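PDB 4ESQ: Serine/threonine protein kinase, which probably phosphorylates serine and threonine residues of proteins using ATP, as a membrane receptor kinase whose extracellular sensor domain is the part present here. Local coordinates for residues Val143-Glu148 and Cys155-Ser160. Sequence-based numbering, arbitrary orientation.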
loop_
_atom_site.group_PDB
_atom_site.type_symbol
_atom_site.label_atom_id
_atom_site.label_comp_id
_atom_site.label_asym_id
_atom_site.label_seq_id
_atom_site.Cartn_x
_atom_site.Cartn_y
_atom_site.Cartn_z
ATOM N N VAL A 143 7.702 -4.058 -3.755
ATOM C CA VAL A 143 8.860 -4.491 -2.986
ATOM C C VAL A 143 8.372 -5.340 -1.830
ATOM O O VAL A 143 7.323 -5.058 -1.250
ATOM C CB VAL A 143 9.722 -3.292 -2.474
ATOM C CG1 VAL A 143 8.949 -2.462 -1.451
ATOM C CG2 VAL A 143 11.045 -3.791 -1.871
ATOM N N ILE A 144 9.120 -6.396 -1.517
ATOM C CA ILE A 144 8.791 -7.255 -0.388
ATOM C C ILE A 144 9.686 -6.924 0.800
ATOM O O ILE A 144 10.897 -6.785 0.654
ATOM C CB ILE A 144 8.924 -8.741 -0.776
ATOM C CG1 ILE A 144 7.834 -9.111 -1.782
ATOM C CG2 ILE A 144 8.813 -9.630 0.447
ATOM C CD1 ILE A 144 8.043 -10.467 -2.401
ATOM N N ASP A 145 9.085 -6.758 1.972
ATOM C CA ASP A 145 9.873 -6.548 3.180
ATOM C C ASP A 145 9.604 -7.670 4.168
ATOM O O ASP A 145 8.498 -8.189 4.251
ATOM C CB ASP A 145 9.600 -5.185 3.803
ATOM C CG ASP A 145 8.151 -4.817 3.768
ATOM O OD1 ASP A 145 7.319 -5.696 4.069
ATOM O OD2 ASP A 145 7.839 -3.656 3.418
ATOM N N THR A 146 10.630 -8.043 4.909
ATOM C CA THR A 146 10.568 -9.234 5.742
ATOM C C THR A 146 10.874 -8.853 7.174
ATOM O O THR A 146 11.903 -8.229 7.441
ATOM C CB THR A 146 11.600 -10.265 5.261
ATOM O OG1 THR A 146 11.354 -10.577 3.880
ATOM C CG2 THR A 146 11.541 -11.533 6.105
ATOM N N GLN A 147 9.983 -9.208 8.097
ATOM C CA GLN A 147 10.191 -8.864 9.499
ATOM C C GLN A 147 11.176 -9.839 10.136
ATOM O O GLN A 147 11.072 -11.046 9.946
ATOM C CB GLN A 147 8.873 -8.856 10.285
ATOM C CG GLN A 147 9.087 -8.604 11.785
ATOM C CD GLN A 147 7.805 -8.345 12.569
ATOM O OE1 GLN A 147 6.731 -8.811 12.206
ATOM N NE2 GLN A 147 7.924 -7.587 13.653
ATOM N N GLU A 148 12.140 -9.318 10.883
ATOM C CA GLU A 148 13.137 -10.175 11.537
ATOM C C GLU A 148 12.506 -11.272 12.411
ATOM O O GLU A 148 11.361 -11.154 12.853
ATOM C CB GLU A 148 14.109 -9.334 12.369
ATOM C CG GLU A 148 13.532 -8.845 13.692
ATOM C CD GLU A 148 14.526 -8.039 14.511
ATOM O OE1 GLU A 148 15.729 -8.389 14.496
ATOM O OE2 GLU A 148 14.108 -7.049 15.162
ATOM N N CYS A 155 5.693 -8.640 4.107
ATOM C CA CYS A 155 4.695 -7.803 3.441
ATOM C C CYS A 155 5.174 -7.493 2.043
ATOM O O CYS A 155 6.365 -7.304 1.821
ATOM C CB CYS A 155 4.477 -6.491 4.189
ATOM S SG CYS A 155 3.780 -6.652 5.837
ATOM N N GLN A 156 4.252 -7.449 1.088
ATOM C CA GLN A 156 4.583 -6.856 -0.201
ATOM C C GLN A 156 3.888 -5.514 -0.330
ATOM O O GLN A 156 2.676 -5.400 -0.096
ATOM C CB GLN A 156 4.187 -7.747 -1.376
ATOM C CG GLN A 156 4.684 -7.186 -2.719
ATOM C CD GLN A 156 4.081 -7.882 -3.924
ATOM O OE1 GLN A 156 2.897 -8.210 -3.927
ATOM N NE2 GLN A 156 4.895 -8.102 -4.960
ATOM N N ARG A 157 4.671 -4.493 -0.668
ATOM C CA ARG A 157 4.126 -3.181 -0.997
ATOM C C ARG A 157 3.929 -3.111 -2.507
ATOM O O ARG A 157 4.767 -3.593 -3.275
ATOM C CB ARG A 157 5.086 -2.070 -0.550
ATOM C CG ARG A 157 5.163 -1.860 0.965
ATOM C CD ARG A 157 3.965 -1.086 1.491
ATOM N NE ARG A 157 4.027 0.350 1.212
ATOM C CZ ARG A 157 3.245 0.985 0.345
ATOM N NH1 ARG A 157 2.340 0.307 -0.366
ATOM N NH2 ARG A 157 3.366 2.300 0.180
ATOM N N ALA A 158 2.821 -2.523 -2.942
ATOM C CA ALA A 158 2.640 -2.262 -4.366
ATOM C C ALA A 158 2.036 -0.885 -4.537
ATOM O O ALA A 158 1.133 -0.496 -3.794
ATOM C CB ALA A 158 1.745 -3.307 -5.004
ATOM N N MET A 159 2.541 -0.145 -5.513
ATOM C CA MET A 159 1.952 1.142 -5.853
ATOM C C MET A 159 1.824 1.232 -7.355
ATOM O O MET A 159 2.719 0.812 -8.090
ATOM C CB MET A 159 2.811 2.302 -5.337
ATOM C CG MET A 159 2.267 3.680 -5.704
ATOM S SD MET A 159 3.243 5.027 -4.991
ATOM C CE MET A 159 2.909 4.790 -3.246
ATOM N N SER A 160 0.702 1.768 -7.804
ATOM C CA SER A 160 0.511 2.011 -9.226
ATOM C C SER A 160 -0.306 3.281 -9.401
ATOM O O SER A 160 -0.708 3.925 -8.422
ATOM C CB SER A 160 -0.181 0.819 -9.897
ATOM O OG SER A 160 0.028 0.827 -11.314
#
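Asp145 and Cys155 form one hydrogen-bonded pair of an antiparallel hairpin, Val143 and Arg157 the next, each joined by two backbone bonds. The bond from Cys155 N to Asp145 O is 2.8 Å long and close to straight. Asp145 OD1 touches Cys155 CB and lies 2.9 Å from Cys155 O, two acceptors and not a hydrogen bond. Between them Ile144 and Gln156 form the non-hydrogen-bonded pair, with CA atoms 4.2 Å apart; on the opposite sheet face, Ile144 CG1 meets Gln156 CG at 3.8 Å.

Arg157 is a worked example of a long side chain that begins in a hairpin contact and finishes beyond it. Its CB lies 3.8 Å from Val143 O and nearly as close to Val143 CG1. CG, turned anti to the carbonyl carbon (chi1 -72°), passes Asp145 OD2 at 4.1 Å. Bends at chi2 and chi3 follow, and Arg157 NE lies 6.0 Å from Asp145 OD2, too far for a salt bridge. At the tip, NH1 bonds to Val169 O, while NH2 bonds to Gly52 O and forms a salt bridge with Asp168.

In this PknH-like extracellular domain, strand 154-162 is flanked by strands 141-147 and 165-173, and the disulfide Cys155-Cys172 ties it to the latter. Trp110 of helix 96-111 touches Val143 and Arg157; on the other face, Gln156 NE2 bonds to Asn178 OD1, and Gln156 OE1 to Gly181 N in helix 179-192.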